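Local atomic coordinates of membrane-associated protein VP24 (Marburg virus - Musoke, Kenya, 1980, PDB entry 4OR8), a protein that may act as a minor matrix protein of the virion, with a role in assembly of the viral nucleocapsid and in virion budding. Residues K177-H182 and I204-M209; H62-G67 and L237-V242; E214-D219 and E231-G236; G57-H62 and I166-V171. One frame throughout, in Å; residues are numbered along the deposited sequence.

Contact 1 of 4, residues K177-H182 and I204-M209; sequences KMFTLH and ITRVNM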
loop_
_atom_site.group_PDB
_atom_site.type_symbol
_atom_site.label_atom_id
_atom_site.label_comp_id
_atom_site.label_asym_id
_atom_site.label_seq_id
_atom_site.Cartn_x
_atom_site.Cartn_y
_atom_site.Cartn_z
ATOM N N LYS B 177 11.331 -9.798 -2.179
ATOM C CA LYS B 177 11.900 -10.047 -0.862
ATOM C C LYS B 177 11.672 -8.858 0.073
ATOM O O LYS B 177 11.712 -9.002 1.294
ATOM C CB LYS B 177 13.383 -10.431 -0.951
ATOM C CG LYS B 177 14.300 -9.336 -1.442
ATOM C CD LYS B 177 15.543 -9.920 -2.102
ATOM C CE LYS B 177 16.215 -10.966 -1.227
ATOM N NZ LYS B 177 17.441 -11.520 -1.873
ATOM N N MET B 178 11.412 -7.690 -0.506
ATOM C CA MET B 178 11.045 -6.515 0.280
ATOM C C MET B 178 9.697 -6.720 0.962
ATOM O O MET B 178 9.436 -6.162 2.028
ATOM C CB MET B 178 10.976 -5.277 -0.605
ATOM C CG MET B 178 12.318 -4.742 -1.051
ATOM S SD MET B 178 12.094 -3.211 -1.977
ATOM C CE MET B 178 11.157 -2.255 -0.793
ATOM N N PHE B 179 8.841 -7.519 0.336
ATOM C CA PHE B 179 7.538 -7.831 0.909
ATOM C C PHE B 179 7.617 -8.919 1.976
ATOM O O PHE B 179 6.612 -9.265 2.597
ATOM C CB PHE B 179 6.544 -8.215 -0.185
ATOM C CG PHE B 179 6.014 -7.039 -0.945
ATOM C CD1 PHE B 179 4.970 -6.289 -0.435
ATOM C CD2 PHE B 179 6.567 -6.673 -2.160
ATOM C CE1 PHE B 179 4.481 -5.199 -1.125
ATOM C CE2 PHE B 179 6.081 -5.582 -2.855
ATOM C CZ PHE B 179 5.036 -4.844 -2.336
ATOM N N THR B 180 8.812 -9.456 2.193
ATOM C CA THR B 180 9.007 -10.373 3.304
ATOM C C THR B 180 9.226 -9.575 4.586
ATOM O O THR B 180 9.102 -10.110 5.685
ATOM C CB THR B 180 10.177 -11.350 3.066
ATOM O OG1 THR B 180 11.423 -10.648 3.139
ATOM C CG2 THR B 180 10.046 -12.019 1.705
ATOM N N LEU B 181 9.539 -8.291 4.436
ATOM C CA LEU B 181 9.696 -7.399 5.580
ATOM C C LEU B 181 8.369 -7.177 6.291
ATOM O O LEU B 181 7.329 -7.026 5.654
ATOM C CB LEU B 181 10.254 -6.042 5.146
ATOM C CG LEU B 181 11.715 -5.926 4.716
ATOM C CD1 LEU B 181 12.010 -4.503 4.258
ATOM C CD2 LEU B 181 12.641 -6.330 5.849
ATOM N N HIS B 182 8.410 -7.156 7.617
ATOM C CA HIS B 182 7.237 -6.815 8.401
ATOM C C HIS B 182 7.173 -5.311 8.613
ATOM O O HIS B 182 8.202 -4.641 8.684
ATOM C CB HIS B 182 7.269 -7.523 9.755
ATOM C CG HIS B 182 6.978 -8.989 9.678
ATOM N ND1 HIS B 182 5.832 -9.548 10.199
ATOM C CD2 HIS B 182 7.685 -10.011 9.138
ATOM C CE1 HIS B 182 5.844 -10.851 9.985
ATOM N NE2 HIS B 182 6.957 -11.158 9.343
ATOM N N ILE B 204 15.789 1.199 4.096
ATOM C CA ILE B 204 14.422 1.012 3.620
ATOM C C ILE B 204 13.567 0.322 4.676
ATOM O O ILE B 204 13.844 -0.808 5.070
ATOM C CB ILE B 204 14.393 0.177 2.333
ATOM C CG1 ILE B 204 15.244 0.848 1.255
ATOM C CG2 ILE B 204 12.961 -0.023 1.853
ATOM C CD1 ILE B 204 15.493 -0.026 0.050
ATOM N N THR B 205 12.520 1.003 5.125
ATOM C CA THR B 205 11.663 0.482 6.182
ATOM C C THR B 205 10.217 0.344 5.709
ATOM O O THR B 205 9.667 1.252 5.079
ATOM C CB THR B 205 11.700 1.399 7.415
ATOM O OG1 THR B 205 13.052 1.540 7.865
ATOM C CG2 THR B 205 10.853 0.830 8.537
ATOM N N ARG B 206 9.600 -0.794 6.008
ATOM C CA ARG B 206 8.203 -0.989 5.648
ATOM C C ARG B 206 7.262 -0.384 6.688
ATOM O O ARG B 206 7.323 -0.720 7.873
ATOM C CB ARG B 206 7.880 -2.468 5.448
ATOM C CG ARG B 206 6.452 -2.704 5.004
ATOM C CD ARG B 206 6.191 -4.162 4.681
ATOM N NE ARG B 206 4.909 -4.319 3.999
ATOM C CZ ARG B 206 4.483 -5.453 3.454
ATOM N NH1 ARG B 206 5.236 -6.544 3.509
ATOM N NH2 ARG B 206 3.304 -5.494 2.851
ATOM N N VAL B 207 6.401 0.517 6.233
ATOM C CA VAL B 207 5.348 1.068 7.068
ATOM C C VAL B 207 3.996 0.631 6.506
ATOM O O VAL B 207 3.941 -0.082 5.508
ATOM C CB VAL B 207 5.430 2.606 7.144
ATOM C CG1 VAL B 207 6.609 3.026 7.992
ATOM C CG2 VAL B 207 5.527 3.215 5.745
ATOM N N ASN B 208 2.911 1.049 7.148
ATOM C CA ASN B 208 1.576 0.693 6.682
ATOM C C ASN B 208 1.267 1.231 5.288
ATOM O O ASN B 208 0.514 0.617 4.528
ATOM C CB ASN B 208 0.513 1.177 7.670
ATOM C CG ASN B 208 0.524 0.396 8.966
ATOM O OD1 ASN B 208 0.811 -0.800 8.980
ATOM N ND2 ASN B 208 0.210 1.072 10.067
ATOM N N MET B 209 1.852 2.377 4.958
ATOM C CA MET B 209 1.558 3.050 3.696
ATOM C C MET B 209 2.427 2.548 2.553
ATOM O O MET B 209 2.109 2.745 1.381
ATOM C CB MET B 209 1.717 4.563 3.849
ATOM C CG MET B 209 0.706 5.182 4.793
ATOM S SD MET B 209 0.770 6.980 4.798
ATOM C CE MET B 209 0.577 7.331 3.052
#

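Contact 2 of 4, residues H62-G67 and L237-V242; sequences HIPNTG and LVAEAV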
loop_
_atom_site.group_PDB
_atom_site.type_symbol
_atom_site.label_atom_id
_atom_site.label_comp_id
_atom_site.label_asym_id
_atom_site.label_seq_id
_atom_site.Cartn_x
_atom_site.Cartn_y
_atom_site.Cartn_z
ATOM N N HIS B 62 3.921 2.937 -11.788
ATOM C CA HIS B 62 2.835 3.877 -11.556
ATOM C C HIS B 62 2.953 4.491 -10.167
ATOM O O HIS B 62 2.619 3.854 -9.169
ATOM C CB HIS B 62 1.485 3.182 -11.709
ATOM C CG HIS B 62 1.279 2.555 -13.051
ATOM N ND1 HIS B 62 1.810 1.327 -13.387
ATOM C CD2 HIS B 62 0.603 2.984 -14.142
ATOM C CE1 HIS B 62 1.469 1.027 -14.627
ATOM N NE2 HIS B 62 0.736 2.016 -15.108
ATOM N N ILE B 63 3.425 5.734 -10.113
ATOM C CA ILE B 63 3.687 6.411 -8.846
ATOM C C ILE B 63 2.578 7.388 -8.487
ATOM O O ILE B 63 2.356 8.361 -9.203
ATOM C CB ILE B 63 5.002 7.214 -8.891
ATOM C CG1 ILE B 63 6.095 6.431 -9.617
ATOM C CG2 ILE B 63 5.434 7.607 -7.485
ATOM C CD1 ILE B 63 6.382 5.095 -9.008
ATOM N N PRO B 64 1.885 7.132 -7.367
ATOM C CA PRO B 64 0.830 8.004 -6.837
ATOM C C PRO B 64 1.374 9.202 -6.059
ATOM O O PRO B 64 2.524 9.193 -5.614
ATOM C CB PRO B 64 0.062 7.084 -5.877
ATOM C CG PRO B 64 0.564 5.694 -6.147
ATOM C CD PRO B 64 1.960 5.863 -6.629
ATOM N N ASN B 65 0.529 10.215 -5.887
ATOM C CA ASN B 65 0.856 11.407 -5.109
ATOM C C ASN B 65 0.671 11.193 -3.612
ATOM O O ASN B 65 0.696 12.146 -2.833
ATOM C CB ASN B 65 -0.033 12.571 -5.548
ATOM C CG ASN B 65 0.547 13.343 -6.712
ATOM O OD1 ASN B 65 1.656 13.866 -6.629
ATOM N ND2 ASN B 65 -0.203 13.418 -7.808
ATOM N N THR B 66 0.489 9.939 -3.218
ATOM C CA THR B 66 0.094 9.601 -1.856
ATOM C C THR B 66 1.173 9.858 -0.806
ATOM O O THR B 66 2.327 9.465 -0.971
ATOM C CB THR B 66 -0.352 8.126 -1.762
ATOM O OG1 THR B 66 -1.370 7.871 -2.737
ATOM C CG2 THR B 66 -0.893 7.810 -0.374
ATOM N N GLY B 67 0.780 10.524 0.275
ATOM C CA GLY B 67 1.622 10.641 1.450
ATOM C C GLY B 67 2.439 11.912 1.547
ATOM O O GLY B 67 2.956 12.234 2.615
ATOM N N LEU B 237 8.671 8.358 0.440
ATOM C CA LEU B 237 7.792 7.227 0.683
ATOM C C LEU B 237 7.323 6.612 -0.626
ATOM O O LEU B 237 6.650 7.267 -1.422
ATOM C CB LEU B 237 6.586 7.669 1.513
ATOM C CG LEU B 237 5.544 6.604 1.851
ATOM C CD1 LEU B 237 6.165 5.499 2.685
ATOM C CD2 LEU B 237 4.360 7.223 2.576
ATOM N N VAL B 238 7.689 5.354 -0.853
ATOM C CA VAL B 238 7.205 4.632 -2.020
ATOM C C VAL B 238 5.991 3.791 -1.645
ATOM O O VAL B 238 6.074 2.915 -0.785
ATOM C CB VAL B 238 8.291 3.735 -2.645
ATOM C CG1 VAL B 238 7.713 2.951 -3.809
ATOM C CG2 VAL B 238 9.473 4.572 -3.110
ATOM N N ALA B 239 4.862 4.075 -2.289
ATOM C CA ALA B 239 3.616 3.373 -2.014
ATOM C C ALA B 239 3.729 1.901 -2.375
ATOM O O ALA B 239 4.368 1.538 -3.360
ATOM C CB ALA B 239 2.473 4.014 -2.765
ATOM N N GLU B 240 3.093 1.065 -1.567
ATOM C CA GLU B 240 3.160 -0.383 -1.710
ATOM C C GLU B 240 2.785 -0.870 -3.108
ATOM O O GLU B 240 3.426 -1.771 -3.649
ATOM C CB GLU B 240 2.250 -1.027 -0.665
ATOM C CG GLU B 240 2.403 -2.523 -0.516
ATOM C CD GLU B 240 1.603 -3.058 0.657
ATOM O OE1 GLU B 240 1.163 -2.241 1.495
ATOM O OE2 GLU B 240 1.409 -4.289 0.741
ATOM N N ALA B 241 1.749 -0.266 -3.689
ATOM C CA ALA B 241 1.248 -0.665 -5.002
ATOM C C ALA B 241 2.298 -0.532 -6.110
ATOM O O ALA B 241 2.308 -1.308 -7.066
ATOM C CB ALA B 241 0.005 0.124 -5.350
ATOM N N VAL B 242 3.177 0.455 -5.974
ATOM C CA VAL B 242 4.253 0.681 -6.933
ATOM C C VAL B 242 5.101 -0.571 -7.141
ATOM O O VAL B 242 5.447 -0.923 -8.270
ATOM C CB VAL B 242 5.178 1.823 -6.465
ATOM C CG1 VAL B 242 6.404 1.922 -7.359
ATOM C CG2 VAL B 242 4.419 3.142 -6.429
HETATM O O HOH W 1 4.168 0.202 -10.782
#

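Contact 3 of 4, residues E214-D219 and E231-G236; sequences EVRRID and ESVVFG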
loop_
_atom_site.group_PDB
_atom_site.type_symbol
_atom_site.label_atom_id
_atom_site.label_comp_id
_atom_site.label_asym_id
_atom_site.label_seq_id
_atom_site.Cartn_x
_atom_site.Cartn_y
_atom_site.Cartn_z
ATOM N N GLU B 214 15.063 6.007 3.141
ATOM C CA GLU B 214 15.849 7.018 3.838
ATOM C C GLU B 214 17.324 6.956 3.450
ATOM O O GLU B 214 17.922 5.881 3.426
ATOM C CB GLU B 214 15.696 6.820 5.346
ATOM C CG GLU B 214 16.780 7.466 6.176
ATOM C CD GLU B 214 16.705 7.058 7.635
ATOM O OE1 GLU B 214 15.822 6.245 7.983
ATOM O OE2 GLU B 214 17.532 7.552 8.432
ATOM N N VAL B 215 17.910 8.110 3.148
ATOM C CA VAL B 215 19.324 8.173 2.785
ATOM C C VAL B 215 20.109 9.173 3.634
ATOM O O VAL B 215 19.758 10.352 3.706
ATOM C CB VAL B 215 19.512 8.544 1.300
ATOM C CG1 VAL B 215 20.994 8.619 0.955
ATOM C CG2 VAL B 215 18.804 7.545 0.408
ATOM N N ARG B 216 21.172 8.699 4.275
ATOM C CA ARG B 216 22.070 9.579 5.015
ATOM C C ARG B 216 23.379 9.728 4.252
ATOM O O ARG B 216 24.163 8.786 4.153
ATOM C CB ARG B 216 22.328 9.036 6.419
ATOM C CG ARG B 216 21.071 8.880 7.262
ATOM C CD ARG B 216 21.381 8.215 8.592
ATOM N NE ARG B 216 20.190 8.050 9.420
ATOM C CZ ARG B 216 20.194 7.494 10.628
ATOM N NH1 ARG B 216 21.328 7.047 11.154
ATOM N NH2 ARG B 216 19.064 7.383 11.313
ATOM N N ARG B 217 23.604 10.916 3.702
ATOM C CA ARG B 217 24.764 11.154 2.854
ATOM C C ARG B 217 25.606 12.327 3.348
ATOM O O ARG B 217 25.326 12.917 4.392
ATOM C CB ARG B 217 24.314 11.419 1.418
ATOM C CG ARG B 217 23.461 12.666 1.264
ATOM C CD ARG B 217 23.345 13.076 -0.194
ATOM N NE ARG B 217 22.548 12.137 -0.979
ATOM C CZ ARG B 217 21.337 12.404 -1.457
ATOM N NH1 ARG B 217 20.782 13.589 -1.235
ATOM N NH2 ARG B 217 20.684 11.490 -2.163
ATOM N N ILE B 218 26.647 12.651 2.590
ATOM C CA ILE B 218 27.459 13.827 2.867
ATOM C C ILE B 218 27.369 14.791 1.699
ATOM O O ILE B 218 27.752 14.461 0.577
ATOM C CB ILE B 218 28.931 13.464 3.113
ATOM C CG1 ILE B 218 29.067 12.657 4.403
ATOM C CG2 ILE B 218 29.779 14.722 3.189
ATOM C CD1 ILE B 218 30.490 12.295 4.745
ATOM N N ASP B 219 26.850 15.982 1.965
ATOM C CA ASP B 219 26.695 16.994 0.930
ATOM C C ASP B 219 27.945 17.850 0.784
ATOM O O ASP B 219 28.567 18.239 1.773
ATOM C CB ASP B 219 25.479 17.875 1.218
ATOM C CG ASP B 219 24.204 17.318 0.619
ATOM O OD1 ASP B 219 24.220 16.157 0.156
ATOM O OD2 ASP B 219 23.184 18.041 0.611
ATOM N N GLU B 231 26.753 16.586 7.024
ATOM C CA GLU B 231 25.848 15.447 7.058
ATOM C C GLU B 231 24.478 15.855 6.532
ATOM O O GLU B 231 23.903 16.849 6.972
ATOM C CB GLU B 231 25.722 14.911 8.483
ATOM C CG GLU B 231 24.819 13.695 8.613
ATOM C CD GLU B 231 25.428 12.443 8.004
ATOM O OE1 GLU B 231 26.672 12.364 7.915
ATOM O OE2 GLU B 231 24.661 11.536 7.613
ATOM N N SER B 232 23.956 15.082 5.587
ATOM C CA SER B 232 22.666 15.381 4.979
ATOM C C SER B 232 21.720 14.184 5.066
ATOM O O SER B 232 22.147 13.035 4.957
ATOM C CB SER B 232 22.855 15.802 3.522
ATOM O OG SER B 232 21.610 15.913 2.860
ATOM N N VAL B 233 20.438 14.458 5.271
ATOM C CA VAL B 233 19.438 13.402 5.376
ATOM C C VAL B 233 18.225 13.688 4.498
ATOM O O VAL B 233 17.568 14.718 4.646
ATOM C CB VAL B 233 18.968 13.208 6.832
ATOM C CG1 VAL B 233 17.787 12.258 6.884
ATOM C CG2 VAL B 233 20.110 12.693 7.697
ATOM N N VAL B 234 17.938 12.777 3.576
ATOM C CA VAL B 234 16.741 12.878 2.756
ATOM C C VAL B 234 15.912 11.621 2.935
ATOM O O VAL B 234 16.436 10.575 3.316
ATOM C CB VAL B 234 17.071 13.055 1.258
ATOM C CG1 VAL B 234 17.844 14.341 1.033
ATOM C CG2 VAL B 234 17.849 11.859 0.734
ATOM N N PHE B 235 14.615 11.725 2.672
ATOM C CA PHE B 235 13.739 10.565 2.751
ATOM C C PHE B 235 12.464 10.763 1.949
ATOM O O PHE B 235 11.990 11.885 1.777
ATOM C CB PHE B 235 13.411 10.216 4.205
ATOM C CG PHE B 235 12.514 11.210 4.886
ATOM C CD1 PHE B 235 13.033 12.369 5.438
ATOM C CD2 PHE B 235 11.151 10.976 4.990
ATOM C CE1 PHE B 235 12.210 13.281 6.070
ATOM C CE2 PHE B 235 10.320 11.888 5.621
ATOM C CZ PHE B 235 10.852 13.040 6.162
ATOM N N GLY B 236 11.918 9.657 1.454
ATOM C CA GLY B 236 10.675 9.680 0.712
ATOM C C GLY B 236 9.873 8.430 0.999
ATOM O O GLY B 236 10.334 7.540 1.710
#

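Contact 4 of 4, residues G57-H62 and I166-V171; sequences GNFVFH and ILMAGV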
loop_
_atom_site.group_PDB
_atom_site.type_symbol
_atom_site.label_atom_id
_atom_site.label_comp_id
_atom_site.label_asym_id
_atom_site.label_seq_id
_atom_site.Cartn_x
_atom_site.Cartn_y
_atom_site.Cartn_z
ATOM N N GLY B 57 13.861 -0.104 -18.140
ATOM C CA GLY B 57 13.884 -1.469 -18.626
ATOM C C GLY B 57 12.526 -1.778 -19.221
ATOM O O GLY B 57 11.973 -0.967 -19.961
ATOM N N ASN B 58 11.977 -2.940 -18.887
ATOM C CA ASN B 58 10.625 -3.280 -19.312
ATOM C C ASN B 58 9.615 -3.092 -18.183
ATOM O O ASN B 58 8.521 -3.652 -18.218
ATOM C CB ASN B 58 10.564 -4.707 -19.865
ATOM C CG ASN B 58 11.011 -5.741 -18.856
ATOM O OD1 ASN B 58 11.514 -5.403 -17.786
ATOM N ND2 ASN B 58 10.842 -7.013 -19.197
ATOM N N PHE B 59 9.994 -2.306 -17.179
ATOM C CA PHE B 59 9.087 -1.977 -16.085
ATOM C C PHE B 59 8.350 -0.686 -16.393
ATOM O O PHE B 59 8.946 0.275 -16.878
ATOM C CB PHE B 59 9.846 -1.785 -14.771
ATOM C CG PHE B 59 10.441 -3.045 -14.208
ATOM C CD1 PHE B 59 9.683 -3.893 -13.419
ATOM C CD2 PHE B 59 11.769 -3.361 -14.436
ATOM C CE1 PHE B 59 10.234 -5.044 -12.886
ATOM C CE2 PHE B 59 12.324 -4.510 -13.906
ATOM C CZ PHE B 59 11.555 -5.353 -13.130
ATOM N N VAL B 60 7.054 -0.667 -16.105
ATOM C CA VAL B 60 6.296 0.573 -16.118
ATOM C C VAL B 60 5.805 0.857 -14.703
ATOM O O VAL B 60 4.907 0.186 -14.202
ATOM C CB VAL B 60 5.088 0.507 -17.073
ATOM C CG1 VAL B 60 4.345 1.833 -17.073
ATOM C CG2 VAL B 60 5.540 0.151 -18.479
ATOM N N PHE B 61 6.406 1.846 -14.055
ATOM C CA PHE B 61 6.040 2.171 -12.685
ATOM C C PHE B 61 4.919 3.204 -12.623
ATOM O O PHE B 61 4.960 4.216 -13.316
ATOM C CB PHE B 61 7.261 2.666 -11.906
ATOM C CG PHE B 61 8.323 1.623 -11.716
ATOM C CD1 PHE B 61 8.122 0.564 -10.847
ATOM C CD2 PHE B 61 9.527 1.705 -12.398
ATOM C CE1 PHE B 61 9.097 -0.398 -10.665
ATOM C CE2 PHE B 61 10.508 0.746 -12.220
ATOM C CZ PHE B 61 10.292 -0.306 -11.351
ATOM N N HIS B 62 3.921 2.937 -11.788
ATOM C CA HIS B 62 2.835 3.877 -11.556
ATOM C C HIS B 62 2.953 4.491 -10.167
ATOM O O HIS B 62 2.619 3.854 -9.169
ATOM C CB HIS B 62 1.485 3.182 -11.709
ATOM C CG HIS B 62 1.279 2.555 -13.051
ATOM N ND1 HIS B 62 1.810 1.327 -13.387
ATOM C CD2 HIS B 62 0.603 2.984 -14.142
ATOM C CE1 HIS B 62 1.469 1.027 -14.627
ATOM N NE2 HIS B 62 0.736 2.016 -15.108
ATOM N N ILE B 166 17.901 -11.508 -17.102
ATOM C CA ILE B 166 18.330 -11.760 -15.733
ATOM C C ILE B 166 18.214 -10.501 -14.882
ATOM O O ILE B 166 17.755 -10.550 -13.737
ATOM C CB ILE B 166 19.780 -12.296 -15.693
ATOM C CG1 ILE B 166 19.842 -13.691 -16.316
ATOM C CG2 ILE B 166 20.308 -12.337 -14.267
ATOM C CD1 ILE B 166 21.227 -14.293 -16.326
ATOM N N LEU B 167 18.614 -9.373 -15.456
ATOM C CA LEU B 167 18.566 -8.099 -14.750
ATOM C C LEU B 167 17.154 -7.748 -14.300
ATOM O O LEU B 167 16.950 -7.325 -13.165
ATOM C CB LEU B 167 19.131 -6.979 -15.616
ATOM C CG LEU B 167 19.118 -5.609 -14.939
ATOM C CD1 LEU B 167 19.974 -5.642 -13.681
ATOM C CD2 LEU B 167 19.578 -4.514 -15.896
ATOM N N MET B 168 16.183 -7.932 -15.189
ATOM C CA MET B 168 14.789 -7.662 -14.860
ATOM C C MET B 168 14.274 -8.657 -13.824
ATOM O O MET B 168 13.590 -8.279 -12.875
ATOM C CB MET B 168 13.921 -7.704 -16.116
ATOM C CG MET B 168 14.374 -6.763 -17.221
ATOM S SD MET B 168 14.447 -5.029 -16.716
ATOM C CE MET B 168 16.123 -4.631 -17.198
ATOM N N ALA B 169 14.610 -9.930 -14.005
ATOM C CA ALA B 169 14.194 -10.972 -13.069
ATOM C C ALA B 169 14.751 -10.728 -11.667
ATOM O O ALA B 169 14.090 -11.007 -10.662
ATOM C CB ALA B 169 14.619 -12.340 -13.576
ATOM N N GLY B 170 15.971 -10.205 -11.610
ATOM C CA GLY B 170 16.612 -9.888 -10.348
ATOM C C GLY B 170 15.930 -8.770 -9.584
ATOM O O GLY B 170 15.781 -8.856 -8.365
ATOM N N VAL B 171 15.521 -7.724 -10.298
ATOM C CA VAL B 171 14.856 -6.580 -9.684
ATOM C C VAL B 171 13.485 -6.972 -9.141
ATOM O O VAL B 171 13.100 -6.556 -8.046
ATOM C CB VAL B 171 14.719 -5.403 -10.676
ATOM C CG1 VAL B 171 13.870 -4.295 -10.083
ATOM C CG2 VAL B 171 16.091 -4.875 -11.056
#

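Contact 1 of 4, residues K177-H182 and I204-M209
One face of the R206 guanidinium is met by CD1 of F179, whose ring plane stands 89° from it; seen from the phenyl group, NH2 of R206 lies at the rim, near the ring plane, 3.8 Å from CD1 of F179. This is a perpendicular contact and not a stack. At the edge of the guanidinium sit two backbone carbonyls. L181 O accepts a hydrogen bond from R206 NH1 at 3.0 Å, with an angle of 148° at the hydrogen, the oxygen being tilted moderately from the guanidinium plane. F179 O lies in that plane, 3.2 Å from the same R206 NH1. The type I turn from M178 to L181, at the C-terminal end of helix 161-178, places both carbonyls near this one nitrogen. R206 reaches them with its CG anti to the backbone N (chi1 -177°) and its chain extended as far as NE, its CD passing beside L181 O. The other terminal nitrogen, R206 NH2, forms a salt bridge with E240, so the guanidinium has a carboxylate on one terminal nitrogen and the turn on the other, which probably steadies its charge. Farther back along the strand, CE of M178 touches CG2 of I204 at 3.9 Å, the two side chains crossing at about a right angle. Here the end of helix 161-178 packs against strand 201-206 of the mixed sheet; F211 of strand 210-221 meets the F179 ring edge-to-face, L111 of helix 104-115 covers M178 and I204, and L18 of the second subunit packs on L181.

Contact 2 of 4, residues H62-G67 and L237-V242
V242 lies against three consecutive residues of strand 59-64. Its CG1 meets CD1 of I63 at 3.6 Å, while its CG2 rests 3.7 Å from CD of P64 and 3.4 Å from the carbonyl O of H62. With V242 CG1 anti to the backbone N (chi1 172°), I63 CD1 lies against both methyls, nearer CG1, and CG2 also meets the proline ring and the H62 carbonyl. Farther along, CG of P64 approaches CB of A239 at a looser 4.2 Å. A water joins the backbones beside this patch, accepting from H62 N at 2.9 Å and lying 3.0 Å from V242 O. The V242 side is set by the passage from strand 228-239 into helix 240-244, whose first turn holds V242 N to A239 O at 3.1 Å. On the other side, I63 is paired through its backbone with W52 of strand 51-56, and L108 of helix 104-115 covers both I63 and V242. No direct hydrogen bond spans the two segments: methyl and ring-carbon packing with one bridging water joins the edge strand of the three-stranded sheet to the end of strand 228-239 and the start of helix 240-244, so the fit depends on shape more than on polar pairing.

Contact 3 of 4, residues E214-D219 and E231-G236
V215 and V234 exchange two backbone hydrogen bonds, V215 N to V234 O at 2.9 Å and nearly straight (176°), and V234 N to V215 O at 3.0 Å. Two residues on, R217 and S232 form the next hydrogen-bonded pair, with S232 N to R217 O at 2.8 Å. Between and beyond them E214-F235, R216-V233 and I218-E231 are non-hydrogen-bonded pairs, which completes the regular antiparallel register of the hairpin made by strands 210-221 and 228-239. On the face carrying E214 and R216, R216 NE forms a salt bridge to E214 OE2 at 2.9 Å within one strand, and E214 OE1 bonds to Y22 of the second subunit. The extended R216 runs beside V233, CG to CG2 at 4.0 Å, both pointing the same way. On the face of V215, R217, S232 and V234, CB of V215 touches CG2 of V234 at 3.8 Å. The R217 chain bends at chi3 (69°), which turns NE off the extended path; one face of the guanidinium lies over CG2 of V234, NH1 of R217 being 3.8 Å from V234 CG1. At the outer end S232 OG gives only a weak bond to D219 OD2. Backbone pairing thus supplies the firm polar links between the strands, while R216 and R217 add aliphatic and flat surface against the valines; the ionic link runs along one strand and does not join the two.

Contact 4 of 4, residues G57-H62 and I166-V171
The F59 ring overlaps M168 and V171, one turn apart on helix 161-178. CE2 of F59 comes 3.6 Å from SD of M168, and the sulfur lies 4.7 Å from the centroid of the F59 ring, 65° off its normal, which makes an oblique Met-aromatic contact. The two side chains slide past each other in opposite directions. CZ of F59 reaches farther, to CG1 of V171 at 4.0 Å, again obliquely, and stands 3.6 Å from the backbone O of M168. The M168 chain is bent twice: chi2 of -58° places SD aside from an extended path, and a further bend at chi3 leaves its CE 4.1 Å from CA of G57. G57, with positive phi and no side chain, lies beside the methionine at the turn before the strand. The side chain of N58, exposed to solvent, also slides past M168 in the opposite direction. No hydrogen bond crosses the contact, which rests on sulfur, aromatic and aliphatic surfaces. Around it, H246 meets the F59 ring edge-to-face, K172 of the same helix touches F59, W56 of strand 51-56 touches M168, and L112 of helix 104-115 packs on V171. The long helix 161-178 thereby lies against the beginning of strand 59-64, an edge strand of the three-stranded sheet.

Contacts 1, 2 and 4 are largely buried, whereas contact 3 runs from a buried end at E214 and F235 to an exposed one at I218 and E231. Helix 161-178 serves contacts 4 and 1, near its middle and at its end; strand 59-64 serves contacts 4 and 2, which share H62; strand 228-239 serves contacts 2 and 3. Sheet pairing dominates contact 3, apolar packing contacts 2 and 4, and contact 1 adds a buried arginine. Contacts 1 and 2 meet through the R206-E240 salt bridge and where M209 packs on T66 and L237. Contacts 3 and 4 lie about 26 Å apart between centres, on opposite sides of the chain's centre.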